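Local coordinates for chitin oligosaccahride binding protein NagB1 (Paenibacillus sp. FPU-7, PDB 7EHP) that binds the chitin oligosaccharides N,N'-diacetylchitobiose and N,N',N''-triacetylchitotriose, probably as the extracellular solute-binding protein of a sugar transport system, at residues 15-20 with 320-325; 31-36 with 293-298; 186-191 with 388-393. One frame throughout, in Å; residues are numbered along the deposited sequence.

Contact 1 of 3, residues 15-20 with 320-325. With NAG (2-acetamido-2-deoxy-beta-D-glucopyranose), chain C.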
ATOM      1  N   ARG A  15       2.865  12.156  11.870  1.00 21.38           N
ATOM      2  CA  ARG A  15       3.788  12.424  12.970  1.00 14.85           C
ATOM      3  C   ARG A  15       3.698  11.369  14.073  1.00 18.71           C
ATOM      4  O   ARG A  15       4.724  10.958  14.631  1.00 19.70           O
ATOM      5  CB  ARG A  15       3.521  13.826  13.528  1.00 14.85           C
ATOM      6  CG  ARG A  15       4.253  14.164  14.822  1.00 17.81           C
ATOM      7  CD  ARG A  15       5.768  14.208  14.657  1.00 18.58           C
ATOM      8  NE  ARG A  15       6.447  14.145  15.953  1.00 15.60           N
ATOM      9  CZ  ARG A  15       7.664  13.629  16.141  1.00 18.60           C
ATOM     10  NH1 ARG A  15       8.357  13.143  15.111  1.00 17.50           N
ATOM     11  NH2 ARG A  15       8.197  13.614  17.361  1.00 16.30           N
ATOM     12  N   LEU A  16       2.493  10.907  14.409  1.00 21.24           N
ATOM     13  CA  LEU A  16       2.401   9.911  15.480  1.00 18.11           C
ATOM     14  C   LEU A  16       3.160   8.632  15.128  1.00 19.72           C
ATOM     15  O   LEU A  16       3.767   8.005  16.010  1.00 17.11           O
ATOM     16  CB  LEU A  16       0.937   9.595  15.791  1.00 17.91           C
ATOM     17  CG  LEU A  16       0.189  10.730  16.489  1.00 24.89           C
ATOM     18  CD1 LEU A  16      -1.305  10.449  16.459  1.00 25.36           C
ATOM     19  CD2 LEU A  16       0.682  10.908  17.927  1.00 18.64           C
ATOM     20  N   ARG A  17       3.168   8.248  13.844  1.00 15.33           N
ATOM     21  CA  ARG A  17       3.925   7.063  13.434  1.00 15.50           C
ATOM     22  C   ARG A  17       5.429   7.277  13.591  1.00 16.83           C
ATOM     23  O   ARG A  17       6.149   6.348  13.976  1.00 16.96           O
ATOM     24  CB  ARG A  17       3.592   6.689  11.990  1.00 16.22           C
ATOM     25  CG  ARG A  17       2.124   6.333  11.763  1.00 18.66           C
ATOM     26  CD  ARG A  17       1.915   5.687  10.404  1.00 16.01           C
ATOM     27  NE  ARG A  17       2.246   4.265  10.417  1.00 19.72           N
ATOM     28  CZ  ARG A  17       2.029   3.443   9.395  1.00 18.40           C
ATOM     29  NH1 ARG A  17       1.487   3.915   8.281  1.00 15.80           N
ATOM     30  NH2 ARG A  17       2.363   2.159   9.474  1.00 11.45           N
ATOM     31  N   LEU A  18       5.927   8.484  13.290  1.00 17.93           N
ATOM     32  CA  LEU A  18       7.347   8.755  13.502  1.00 15.72           C
ATOM     33  C   LEU A  18       7.673   8.834  14.989  1.00 19.33           C
ATOM     34  O   LEU A  18       8.699   8.306  15.439  1.00 17.38           O
ATOM     35  CB  LEU A  18       7.769  10.043  12.805  1.00 15.70           C
ATOM     36  CG  LEU A  18       9.248  10.454  12.915  1.00 21.17           C
ATOM     37  CD1 LEU A  18      10.228   9.294  12.682  1.00 15.99           C
ATOM     38  CD2 LEU A  18       9.538  11.617  11.974  1.00 17.12           C
ATOM     39  N   LYS A  19       6.812   9.490  15.763  1.00 14.97           N
ATOM     40  CA  LYS A  19       6.998   9.538  17.206  1.00 16.70           C
ATOM     41  C   LYS A  19       7.096   8.136  17.800  1.00 19.01           C
ATOM     42  O   LYS A  19       7.894   7.903  18.720  1.00 23.24           O
ATOM     43  CB  LYS A  19       5.859  10.333  17.846  1.00 22.17           C
ATOM     44  CG  LYS A  19       5.946  10.440  19.360  1.00 22.93           C
ATOM     45  CD  LYS A  19       7.278  11.032  19.809  1.00 26.79           C
ATOM     46  CE  LYS A  19       7.157  11.610  21.222  1.00 31.35           C
ATOM     47  NZ  LYS A  19       7.085  10.504  22.217  1.00 31.01           N
ATOM     48  N   MET A  20       6.325   7.177  17.267  1.00 19.21           N
ATOM     49  CA  MET A  20       6.455   5.796  17.734  1.00 18.15           C
ATOM     50  C   MET A  20       7.825   5.236  17.375  1.00 20.44           C
ATOM     51  O   MET A  20       8.467   4.573  18.198  1.00 16.50           O
ATOM     52  CB  MET A  20       5.338   4.913  17.165  1.00 18.07           C
ATOM     53  CG  MET A  20       5.186   3.558  17.860  1.00 20.33           C
ATOM     54  SD  MET A  20       3.809   2.499  17.296  1.00 20.33           S
ATOM     55  CE  MET A  20       4.639   1.494  16.055  1.00 13.63           C
ATOM     56  N   SER A 320      -3.562   5.634  14.976  1.00 21.52           N
ATOM     57  CA  SER A 320      -3.447   5.995  13.584  1.00 20.85           C
ATOM     58  C   SER A 320      -4.243   5.093  12.655  1.00 20.21           C
ATOM     59  O   SER A 320      -4.224   5.332  11.450  1.00 15.75           O
ATOM     60  CB  SER A 320      -1.964   5.997  13.174  1.00 22.17           C
ATOM     61  OG  SER A 320      -1.246   7.081  13.749  1.00 18.05           O
ATOM     62  N   GLY A 321      -4.931   4.075  13.170  1.00 20.79           N
ATOM     63  CA  GLY A 321      -5.786   3.231  12.359  1.00 16.24           C
ATOM     64  C   GLY A 321      -5.078   2.137  11.595  1.00 23.24           C
ATOM     65  O   GLY A 321      -5.716   1.450  10.784  1.00 17.00           O
ATOM     66  N   ILE A 322      -3.782   1.946  11.821  1.00 18.66           N
ATOM     67  CA  ILE A 322      -3.050   0.943  11.056  1.00 19.24           C
ATOM     68  C   ILE A 322      -3.412  -0.453  11.539  1.00 19.65           C
ATOM     69  O   ILE A 322      -3.240  -0.787  12.717  1.00 22.12           O
ATOM     70  CB  ILE A 322      -1.536   1.206  11.098  1.00 21.23           C
ATOM     71  CG1 ILE A 322      -1.216   2.474  10.295  1.00 23.51           C
ATOM     72  CG2 ILE A 322      -0.771   0.050  10.517  1.00 22.85           C
ATOM     73  CD1 ILE A 322      -1.267   3.674  11.029  1.00 26.95           C
ATOM     74  N   LEU A 323      -3.880  -1.282  10.611  1.00 18.41           N
ATOM     75  CA  LEU A 323      -4.361  -2.614  10.943  1.00 19.97           C
ATOM     76  C   LEU A 323      -3.194  -3.550  11.274  1.00 21.86           C
ATOM     77  O   LEU A 323      -2.160  -3.538  10.593  1.00 18.52           O
ATOM     78  CB  LEU A 323      -5.187  -3.169   9.781  1.00 17.50           C
ATOM     79  CG  LEU A 323      -6.323  -2.226   9.370  1.00 18.60           C
ATOM     80  CD1 LEU A 323      -7.034  -2.735   8.118  1.00 16.97           C
ATOM     81  CD2 LEU A 323      -7.321  -2.016  10.507  1.00 17.63           C
ATOM     82  N   PRO A 324      -3.343  -4.394  12.295  1.00 19.18           N
ATOM     83  CA  PRO A 324      -2.201  -5.167  12.782  1.00 21.50           C
ATOM     84  C   PRO A 324      -1.774  -6.231  11.792  1.00 23.62           C
ATOM     85  O   PRO A 324      -2.602  -6.859  11.126  1.00 23.08           O
ATOM     86  CB  PRO A 324      -2.738  -5.804  14.069  1.00 21.66           C
ATOM     87  CG  PRO A 324      -4.207  -5.911  13.833  1.00 23.24           C
ATOM     88  CD  PRO A 324      -4.541  -4.618  13.123  1.00 17.50           C
ATOM     89  N   ALA A 325      -0.468  -6.449  11.721  1.00 16.92           N
ATOM     90  CA  ALA A 325       0.060  -7.587  10.994  1.00 20.71           C
ATOM     91  C   ALA A 325       0.184  -8.836  11.862  1.00 23.31           C
ATOM     92  O   ALA A 325       0.332  -9.933  11.309  1.00 26.14           O
ATOM     93  CB  ALA A 325       1.422  -7.249  10.378  1.00 15.84           C
TER
HETATM   94  C1  NAG C   1       2.929   3.248   4.344  1.00 17.58           C
HETATM   95  C2  NAG C   1       2.420   1.822   4.143  1.00 17.48           C
HETATM   96  C3  NAG C   1       2.680   1.370   2.706  1.00 17.33           C
HETATM   97  C4  NAG C   1       2.228   2.419   1.685  1.00 14.46           C
HETATM   98  C5  NAG C   1       2.666   3.828   2.109  1.00 18.25           C
HETATM   99  C6  NAG C   1       2.153   4.954   1.236  1.00 20.80           C
HETATM  100  C7  NAG C   1       2.579   0.683   6.323  1.00 15.67           C
HETATM  101  C8  NAG C   1       3.327  -0.338   7.128  1.00 14.79           C
HETATM  102  N2  NAG C   1       3.035   0.896   5.083  1.00 15.09           N
HETATM  103  O1  NAG C   1       2.729   3.635   5.660  1.00 33.12           O
HETATM  104  O3  NAG C   1       2.031   0.117   2.495  1.00 15.87           O
HETATM  105  O4  NAG C   1       2.929   2.158   0.475  1.00 14.48           O
HETATM  106  O5  NAG C   1       2.257   4.112   3.454  1.00 17.31           O
HETATM  107  O6  NAG C   1       2.862   6.158   1.521  1.00 16.44           O
HETATM  108  O7  NAG C   1       1.615   1.295   6.781  1.00 17.72           O
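With Ile322 packed over one face, the guanidinium of Arg17 holds a single sugar oxygen with both of its terminal nitrogens. The site is part of the glycan pocket of a bacterial solute-binding protein of the periplasmic-binding-protein fold, where helix 15-31 meets the turn that follows helix 310-320. Arg17 NH1 and NH2 donate to O7, the acetyl oxygen of NAG, at 3.0 Å and 2.9 Å, and O7 sits at the edge of the guanidinium, in its plane. This two-pronged grip suits recognition of an N-acetyl group and should restrict how the flat group can rotate. The arginine chain runs out extended and then bends at chi3 (81°), which turns its end toward the sugar. Asp44 and Asn284 hold the same sugar through further hydrogen bonds.

Ile322 approaches from the opposite direction and packs CG1 over the centre of the guanidinium, 3.5 Å from Arg17 CZ, while its CD1 lies 3.6 Å from Arg17 NE. The apolar branch covers a face, while the hydrogen bonds to O7 run at the edge. Nearer the helix, Ser320 OG rests 3.9 Å from Leu16 CB.

Contact 2 of 3, residues 31-36 with 293-298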
ATOM      1  N   ALA A  31      18.427  -0.366  25.908  1.00 18.82           N
ATOM      2  CA  ALA A  31      18.709  -1.792  26.018  1.00 23.99           C
ATOM      3  C   ALA A  31      20.156  -2.122  25.682  1.00 25.28           C
ATOM      4  O   ALA A  31      20.714  -3.069  26.243  1.00 24.84           O
ATOM      5  CB  ALA A  31      17.767  -2.578  25.098  1.00 24.24           C
ATOM      6  N   VAL A  32      20.772  -1.360  24.786  1.00 19.10           N
ATOM      7  CA  VAL A  32      22.102  -1.632  24.266  1.00 17.03           C
ATOM      8  C   VAL A  32      22.997  -0.449  24.618  1.00 22.78           C
ATOM      9  O   VAL A  32      22.985   0.577  23.943  1.00 18.85           O
ATOM     10  CB  VAL A  32      22.070  -1.878  22.746  1.00 23.64           C
ATOM     11  CG1 VAL A  32      23.430  -2.318  22.236  1.00 26.26           C
ATOM     12  CG2 VAL A  32      20.993  -2.909  22.390  1.00 22.78           C
ATOM     13  N   PRO A  33      23.779  -0.548  25.687  1.00 26.01           N
ATOM     14  CA  PRO A  33      24.618   0.594  26.089  1.00 22.54           C
ATOM     15  C   PRO A  33      25.566   1.026  24.974  1.00 16.94           C
ATOM     16  O   PRO A  33      26.069   0.207  24.199  1.00 21.13           O
ATOM     17  CB  PRO A  33      25.391   0.063  27.304  1.00 24.24           C
ATOM     18  CG  PRO A  33      24.606  -1.126  27.806  1.00 28.14           C
ATOM     19  CD  PRO A  33      23.700  -1.608  26.706  1.00 24.81           C
ATOM     20  N   GLY A  34      25.805   2.333  24.887  1.00 23.72           N
ATOM     21  CA  GLY A  34      26.587   2.873  23.791  1.00 20.89           C
ATOM     22  C   GLY A  34      25.895   2.894  22.434  1.00 30.51           C
ATOM     23  O   GLY A  34      26.464   3.445  21.480  1.00 27.12           O
ATOM     24  N   LEU A  35      24.701   2.312  22.304  1.00 28.14           N
ATOM     25  CA  LEU A  35      23.985   2.327  21.032  1.00 24.04           C
ATOM     26  C   LEU A  35      23.470   3.723  20.715  1.00 21.66           C
ATOM     27  O   LEU A  35      22.913   4.412  21.570  1.00 20.69           O
ATOM     28  CB  LEU A  35      22.801   1.351  21.053  1.00 22.32           C
ATOM     29  CG  LEU A  35      21.927   1.390  19.782  1.00 27.26           C
ATOM     30  CD1 LEU A  35      22.772   1.032  18.592  1.00 27.46           C
ATOM     31  CD2 LEU A  35      20.724   0.460  19.863  1.00 16.72           C
ATOM     32  N   ARG A  36      23.632   4.132  19.463  1.00 29.77           N
ATOM     33  CA  ARG A  36      23.081   5.393  18.983  1.00 27.81           C
ATOM     34  C   ARG A  36      22.302   5.096  17.705  1.00 28.45           C
ATOM     35  O   ARG A  36      22.881   4.653  16.707  1.00 28.06           O
ATOM     36  CB  ARG A  36      24.208   6.409  18.784  1.00 33.04           C
ATOM     37  CG  ARG A  36      24.914   6.674  20.144  1.00 39.97           C
ATOM     38  CD  ARG A  36      25.986   7.746  20.120  1.00 53.14           C
ATOM     39  NE  ARG A  36      26.973   7.508  19.074  1.00 56.62           N
ATOM     40  CZ  ARG A  36      27.359   8.431  18.198  1.00 55.33           C
ATOM     41  NH1 ARG A  36      26.845   9.659  18.253  1.00 58.42           N
ATOM     42  NH2 ARG A  36      28.262   8.123  17.270  1.00 45.04           N
ATOM     43  N   ASN A 293      27.168  -6.433  12.583  1.00 39.92           N
ATOM     44  CA  ASN A 293      28.128  -6.889  13.576  1.00 43.10           C
ATOM     45  C   ASN A 293      27.372  -7.140  14.889  1.00 48.30           C
ATOM     46  O   ASN A 293      26.147  -7.301  14.878  1.00 41.52           O
ATOM     47  CB  ASN A 293      29.287  -5.889  13.660  1.00 38.06           C
ATOM     48  CG  ASN A 293      28.875  -4.530  14.206  1.00 36.88           C
ATOM     49  OD1 ASN A 293      27.885  -4.391  14.924  1.00 37.95           O
ATOM     50  ND2 ASN A 293      29.653  -3.513  13.868  1.00 41.22           N
ATOM     51  N   GLU A 294      28.075  -7.154  16.033  1.00 44.11           N
ATOM     52  CA  GLU A 294      27.461  -7.609  17.281  1.00 42.43           C
ATOM     53  C   GLU A 294      26.519  -6.571  17.893  1.00 37.08           C
ATOM     54  O   GLU A 294      25.384  -6.912  18.248  1.00 40.65           O
ATOM     55  CB  GLU A 294      28.536  -8.016  18.301  1.00 54.64           C
ATOM     56  CG  GLU A 294      29.476  -6.899  18.737  1.00 52.30           C
ATOM     57  CD  GLU A 294      30.230  -7.232  20.013  1.00 60.45           C
ATOM     58  OE1 GLU A 294      29.926  -8.280  20.634  1.00 59.25           O
ATOM     59  OE2 GLU A 294      31.108  -6.428  20.401  1.00 59.14           O
ATOM     60  N   ARG A 295      26.966  -5.313  18.074  1.00 34.23           N
ATOM     61  CA  ARG A 295      26.045  -4.291  18.577  1.00 42.77           C
ATOM     62  C   ARG A 295      24.899  -4.095  17.597  1.00 35.30           C
ATOM     63  O   ARG A 295      23.746  -3.922  18.007  1.00 35.67           O
ATOM     64  CB  ARG A 295      26.723  -2.927  18.795  1.00 44.86           C
ATOM     65  CG  ARG A 295      28.015  -2.832  19.597  1.00 49.42           C
ATOM     66  CD  ARG A 295      28.002  -3.355  21.037  1.00 60.39           C
ATOM     67  NE  ARG A 295      27.153  -2.631  21.987  1.00 58.93           N
ATOM     68  CZ  ARG A 295      27.097  -2.945  23.280  1.00 44.10           C
ATOM     69  NH1 ARG A 295      27.869  -3.922  23.742  1.00 57.19           N
ATOM     70  NH2 ARG A 295      26.310  -2.277  24.114  1.00 42.88           N
ATOM     71  N   GLU A 296      25.211  -4.117  16.295  1.00 29.97           N
ATOM     72  CA  GLU A 296      24.209  -3.876  15.262  1.00 29.43           C
ATOM     73  C   GLU A 296      23.136  -4.944  15.310  1.00 28.31           C
ATOM     74  O   GLU A 296      21.939  -4.642  15.316  1.00 32.50           O
ATOM     75  CB  GLU A 296      24.876  -3.838  13.879  1.00 28.96           C
ATOM     76  CG  GLU A 296      25.617  -2.533  13.602  1.00 30.88           C
ATOM     77  CD  GLU A 296      26.499  -2.561  12.362  1.00 29.25           C
ATOM     78  OE1 GLU A 296      26.650  -3.631  11.738  1.00 34.80           O
ATOM     79  OE2 GLU A 296      27.037  -1.490  12.012  1.00 32.74           O
ATOM     80  N   LYS A 297      23.556  -6.205  15.371  1.00 31.35           N
ATOM     81  CA  LYS A 297      22.599  -7.291  15.495  1.00 33.47           C
ATOM     82  C   LYS A 297      21.778  -7.137  16.770  1.00 29.20           C
ATOM     83  O   LYS A 297      20.550  -7.281  16.753  1.00 29.65           O
ATOM     84  CB  LYS A 297      23.341  -8.630  15.466  1.00 35.93           C
ATOM     85  CG  LYS A 297      22.530  -9.807  14.949  1.00 36.67           C
ATOM     86  CD  LYS A 297      23.392 -10.679  14.038  1.00 41.31           C
ATOM     87  CE  LYS A 297      22.644 -11.921  13.556  1.00 47.86           C
ATOM     88  NZ  LYS A 297      23.445 -12.717  12.558  1.00 50.29           N
ATOM     89  N   LYS A 298      22.442  -6.827  17.890  1.00 29.87           N
ATOM     90  CA  LYS A 298      21.713  -6.616  19.136  1.00 26.82           C
ATOM     91  C   LYS A 298      20.667  -5.520  18.974  1.00 23.06           C
ATOM     92  O   LYS A 298      19.568  -5.612  19.536  1.00 20.66           O
ATOM     93  CB  LYS A 298      22.674  -6.250  20.271  1.00 32.98           C
ATOM     94  CG  LYS A 298      23.529  -7.385  20.824  1.00 33.03           C
ATOM     95  CD  LYS A 298      24.421  -6.856  21.967  1.00 41.37           C
ATOM     96  CE  LYS A 298      25.850  -7.383  21.887  1.00 43.82           C
ATOM     97  NZ  LYS A 298      26.843  -6.425  22.478  1.00 49.90           N
TER
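The contact of Val32 and Pro33 with Arg295 is a partly buried, peripheral join between a loop and the first turn of a helix, far from the centre of the chain. The loop leads from helix 15-31 into strand 37-41, and the helix is 294-307. Val32, the first residue to leave helical geometry after helix 15-31, is the buried residue here. Its CG1, anti to the backbone N (chi1 -173°), lies against the guanidinium end of Arg295, 3.7 Å from NE, and its CG2 is 4.3 Å from Lys298 CB. The valine and arginine side chains run alongside one another in opposite senses, while the arginine passes roughly perpendicular to the direction of the Pro33 ring.

The loop forms a type II beta turn from Val32 to Leu35, closed by Leu35 N donating to Val32 O, with Gly34 at positive phi. The carbonyl of Pro33 belongs to the central peptide of that turn and takes no part in closing it. Arg295, bent at both chi2 and chi3, curls its end back toward this oxygen. The modelled NH2 to Pro33 O separation of 2.5 Å is implausibly short and the bond is far from straight, so its exact geometry is doubtful.

At the start of the helix, a capping box secures the turn that bears Arg295. Asn293 OD1 accepts from Glu296 N at 3.0 Å, nearly in line with its C=O bond, while Glu296 OE1 accepts from Asn293 N at 3.0 Å on its anti side. Farther along the loop, Leu35 packs on Ala299 of the same helix and on Val3 of strand 3-7.

Contact 3 of 3, residues 186-191 with 388-393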
ATOM      1  N   PRO A 186       0.010 -12.753 -11.493  1.00 21.16           N
ATOM      2  CA  PRO A 186       1.003 -13.838 -11.626  1.00 21.84           C
ATOM      3  C   PRO A 186       1.093 -14.371 -13.049  1.00 20.16           C
ATOM      4  O   PRO A 186       2.180 -14.736 -13.518  1.00 25.76           O
ATOM      5  CB  PRO A 186       0.471 -14.896 -10.649  1.00 24.24           C
ATOM      6  CG  PRO A 186      -0.267 -14.114  -9.637  1.00 22.66           C
ATOM      7  CD  PRO A 186      -1.010 -13.127 -10.492  1.00 17.49           C
ATOM      8  N   GLY A 187      -0.037 -14.416 -13.756  1.00 21.11           N
ATOM      9  CA  GLY A 187      -0.017 -14.825 -15.153  1.00 22.70           C
ATOM     10  C   GLY A 187       0.886 -13.956 -16.008  1.00 22.43           C
ATOM     11  O   GLY A 187       1.605 -14.465 -16.875  1.00 20.82           O
ATOM     12  N   PHE A 188       0.872 -12.635 -15.769  1.00 20.00           N
ATOM     13  CA  PHE A 188       1.743 -11.725 -16.517  1.00 21.43           C
ATOM     14  C   PHE A 188       3.203 -12.158 -16.427  1.00 21.70           C
ATOM     15  O   PHE A 188       3.920 -12.196 -17.433  1.00 20.11           O
ATOM     16  CB  PHE A 188       1.619 -10.285 -15.995  1.00 16.86           C
ATOM     17  CG  PHE A 188       0.260  -9.659 -16.178  1.00 18.56           C
ATOM     18  CD1 PHE A 188      -0.593 -10.066 -17.187  1.00 21.26           C
ATOM     19  CD2 PHE A 188      -0.145  -8.617 -15.339  1.00 21.23           C
ATOM     20  CE1 PHE A 188      -1.843  -9.471 -17.350  1.00 21.13           C
ATOM     21  CE2 PHE A 188      -1.392  -8.015 -15.493  1.00 19.78           C
ATOM     22  CZ  PHE A 188      -2.248  -8.446 -16.505  1.00 14.58           C
ATOM     23  N   VAL A 189       3.684 -12.439 -15.215  1.00 21.25           N
ATOM     24  CA  VAL A 189       5.107 -12.725 -15.073  1.00 19.23           C
ATOM     25  C   VAL A 189       5.453 -14.153 -15.488  1.00 18.55           C
ATOM     26  O   VAL A 189       6.611 -14.419 -15.831  1.00 23.84           O
ATOM     27  CB  VAL A 189       5.601 -12.448 -13.641  1.00 27.08           C
ATOM     28  CG1 VAL A 189       5.294 -11.013 -13.230  1.00 23.58           C
ATOM     29  CG2 VAL A 189       4.988 -13.420 -12.670  1.00 30.62           C
ATOM     30  N   ARG A 190       4.502 -15.080 -15.498  1.00 22.78           N
ATOM     31  CA  ARG A 190       4.824 -16.424 -15.951  1.00 27.67           C
ATOM     32  C   ARG A 190       4.495 -16.650 -17.419  1.00 30.70           C
ATOM     33  O   ARG A 190       4.817 -17.713 -17.955  1.00 30.54           O
ATOM     34  CB  ARG A 190       4.145 -17.482 -15.065  1.00 35.35           C
ATOM     35  CG  ARG A 190       2.633 -17.554 -15.041  1.00 39.60           C
ATOM     36  CD  ARG A 190       2.194 -18.738 -14.138  1.00 47.20           C
ATOM     37  NE  ARG A 190       2.119 -18.439 -12.698  1.00 55.34           N
ATOM     38  CZ  ARG A 190       3.128 -18.548 -11.825  1.00 57.76           C
ATOM     39  NH1 ARG A 190       2.924 -18.252 -10.545  1.00 51.25           N
ATOM     40  NH2 ARG A 190       4.352 -18.898 -12.220  1.00 57.03           N
ATOM     41  N   GLY A 191       3.913 -15.663 -18.097  1.00 26.17           N
ATOM     42  CA  GLY A 191       3.676 -15.762 -19.526  1.00 26.22           C
ATOM     43  C   GLY A 191       2.387 -16.434 -19.932  1.00 22.12           C
ATOM     44  O   GLY A 191       2.232 -16.778 -21.110  1.00 24.75           O
ATOM     45  N   LYS A 388       4.939  -5.384 -24.012  1.00 22.66           N
ATOM     46  CA  LYS A 388       6.318  -5.481 -24.487  1.00 24.25           C
ATOM     47  C   LYS A 388       7.288  -5.461 -23.315  1.00 26.09           C
ATOM     48  O   LYS A 388       8.209  -6.280 -23.250  1.00 27.02           O
ATOM     49  CB  LYS A 388       6.633  -4.358 -25.479  1.00 27.05           C
ATOM     50  CG  LYS A 388       5.979  -4.588 -26.832  1.00 39.59           C
ATOM     51  CD  LYS A 388       6.377  -3.565 -27.883  1.00 46.31           C
ATOM     52  CE  LYS A 388       5.570  -3.773 -29.169  1.00 49.21           C
ATOM     53  NZ  LYS A 388       5.906  -5.065 -29.854  1.00 50.34           N
ATOM     54  N   VAL A 389       7.088  -4.536 -22.368  1.00 26.22           N
ATOM     55  CA  VAL A 389       7.972  -4.472 -21.208  1.00 23.53           C
ATOM     56  C   VAL A 389       7.837  -5.739 -20.378  1.00 25.08           C
ATOM     57  O   VAL A 389       8.824  -6.260 -19.845  1.00 25.88           O
ATOM     58  CB  VAL A 389       7.683  -3.205 -20.387  1.00 22.86           C
ATOM     59  CG1 VAL A 389       8.444  -3.225 -19.066  1.00 28.59           C
ATOM     60  CG2 VAL A 389       8.072  -1.994 -21.190  1.00 19.16           C
ATOM     61  N   GLN A 390       6.615  -6.268 -20.279  1.00 20.84           N
ATOM     62  CA  GLN A 390       6.396  -7.510 -19.545  1.00 21.65           C
ATOM     63  C   GLN A 390       7.176  -8.665 -20.163  1.00 27.31           C
ATOM     64  O   GLN A 390       7.774  -9.475 -19.441  1.00 28.15           O
ATOM     65  CB  GLN A 390       4.904  -7.827 -19.511  1.00 24.67           C
ATOM     66  CG  GLN A 390       4.540  -8.969 -18.581  1.00 23.95           C
ATOM     67  CD  GLN A 390       4.903  -8.666 -17.166  1.00 19.72           C
ATOM     68  OE1 GLN A 390       4.253  -7.852 -16.520  1.00 21.27           O
ATOM     69  NE2 GLN A 390       5.945  -9.321 -16.659  1.00 22.15           N
ATOM     70  N   GLU A 391       7.191  -8.756 -21.500  1.00 23.61           N
ATOM     71  CA  GLU A 391       7.964  -9.804 -22.166  1.00 29.29           C
ATOM     72  C   GLU A 391       9.447  -9.654 -21.872  1.00 29.88           C
ATOM     73  O   GLU A 391      10.142 -10.647 -21.610  1.00 29.62           O
ATOM     74  CB  GLU A 391       7.758  -9.785 -23.687  1.00 26.44           C
ATOM     75  CG  GLU A 391       6.368  -9.530 -24.232  1.00 43.34           C
ATOM     76  CD  GLU A 391       5.558 -10.789 -24.397  1.00 42.69           C
ATOM     77  OE1 GLU A 391       4.485 -10.745 -25.054  1.00 33.60           O
ATOM     78  OE2 GLU A 391       5.994 -11.814 -23.838  1.00 43.36           O
ATOM     79  N   ASP A 392       9.956  -8.415 -21.957  1.00 25.63           N
ATOM     80  CA  ASP A 392      11.371  -8.148 -21.696  1.00 28.37           C
ATOM     81  C   ASP A 392      11.743  -8.490 -20.259  1.00 32.54           C
ATOM     82  O   ASP A 392      12.785  -9.104 -20.005  1.00 37.77           O
ATOM     83  CB  ASP A 392      11.697  -6.678 -21.974  1.00 33.89           C
ATOM     84  CG  ASP A 392      11.729  -6.344 -23.450  1.00 39.79           C
ATOM     85  OD1 ASP A 392      11.318  -7.191 -24.271  1.00 43.37           O
ATOM     86  OD2 ASP A 392      12.179  -5.227 -23.786  1.00 43.29           O
ATOM     87  N   ALA A 393      10.911  -8.069 -19.301  1.00 28.38           N
ATOM     88  CA  ALA A 393      11.161  -8.369 -17.895  1.00 32.04           C
ATOM     89  C   ALA A 393      11.206  -9.872 -17.655  1.00 28.30           C
ATOM     90  O   ALA A 393      12.107 -10.372 -16.973  1.00 31.20           O
ATOM     91  CB  ALA A 393      10.092  -7.712 -17.018  1.00 26.42           C
TER
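A buried helix-helix junction brings the C-terminal end of helix 184-190 against the flank of helix 379-396, the last helix of this periplasmic-binding-protein-type fold, and a single glutamine, Gln390, fills it from one side while Phe188 and Val189 meet it from the other. The backbones come closest at Phe188 and Gln390, whose CA atoms are 7.0 Å apart.

Gln390 leaves its helix with CG anti to the backbone N (chi1 -170°) and bends at chi2 (61°), which lays the amide along the end of the shorter helix. Gln390 CG sits 3.5 Å from Phe188 O, and the amide oxygen OE1 lies 3.6 Å from Phe188 CB. On the other branch of the amide, NE2 reaches to 3.8 Å from Val189 CA and 3.9 Å from Val189 CG1, the two side chains meeting at a slant.

None of these approaches is a hydrogen bond, and the amide finds its hydrogen-bond partners outside the two segments. Trp195 NE1 donates to Gln390 OE1, and NE2 donates to Asn394 OD1 and Gln358 OE1, so the buried amide is held at both its oxygen and its nitrogen, which should fix which way round it lies. Trp195 also stacks with the ring of Phe188, tying that side chain and the amide to the same indole. Asn394, one turn on in the same helix as Gln390, bridges to the other helix: its ND2 donates to the carbonyl of Phe188 while its OD1 accepts from the glutamine.

Helix 184-190 ends at Arg190. Gly191 takes positive phi, and its N still reaches back to Gly187 O, a weak hydrogen bond of 2.9 Å.

In the fold
Along the chain the segments come in the order 15-20, 31-36, 186-191, 293-298, 320-325 and 388-393, so contact 2 falls wholly within the span of contact 1, whereas contact 3 alternates with both. Contacts 1 and 2 share helix 15-31, one near its start beside the sugar, the other just past its end; their centres lie 25 Å apart. Contact 3 is 35 Å from contact 1, centre to centre, across the chain's middle, and 43 Å from contact 2. The three illustrate how distant sequence is knitted together: contact 1 contributes Arg17 to the binding pocket, while, away from the ligand, contact 2 joins a loop to a helix at the periphery and contact 3 packs two helices in a buried junction.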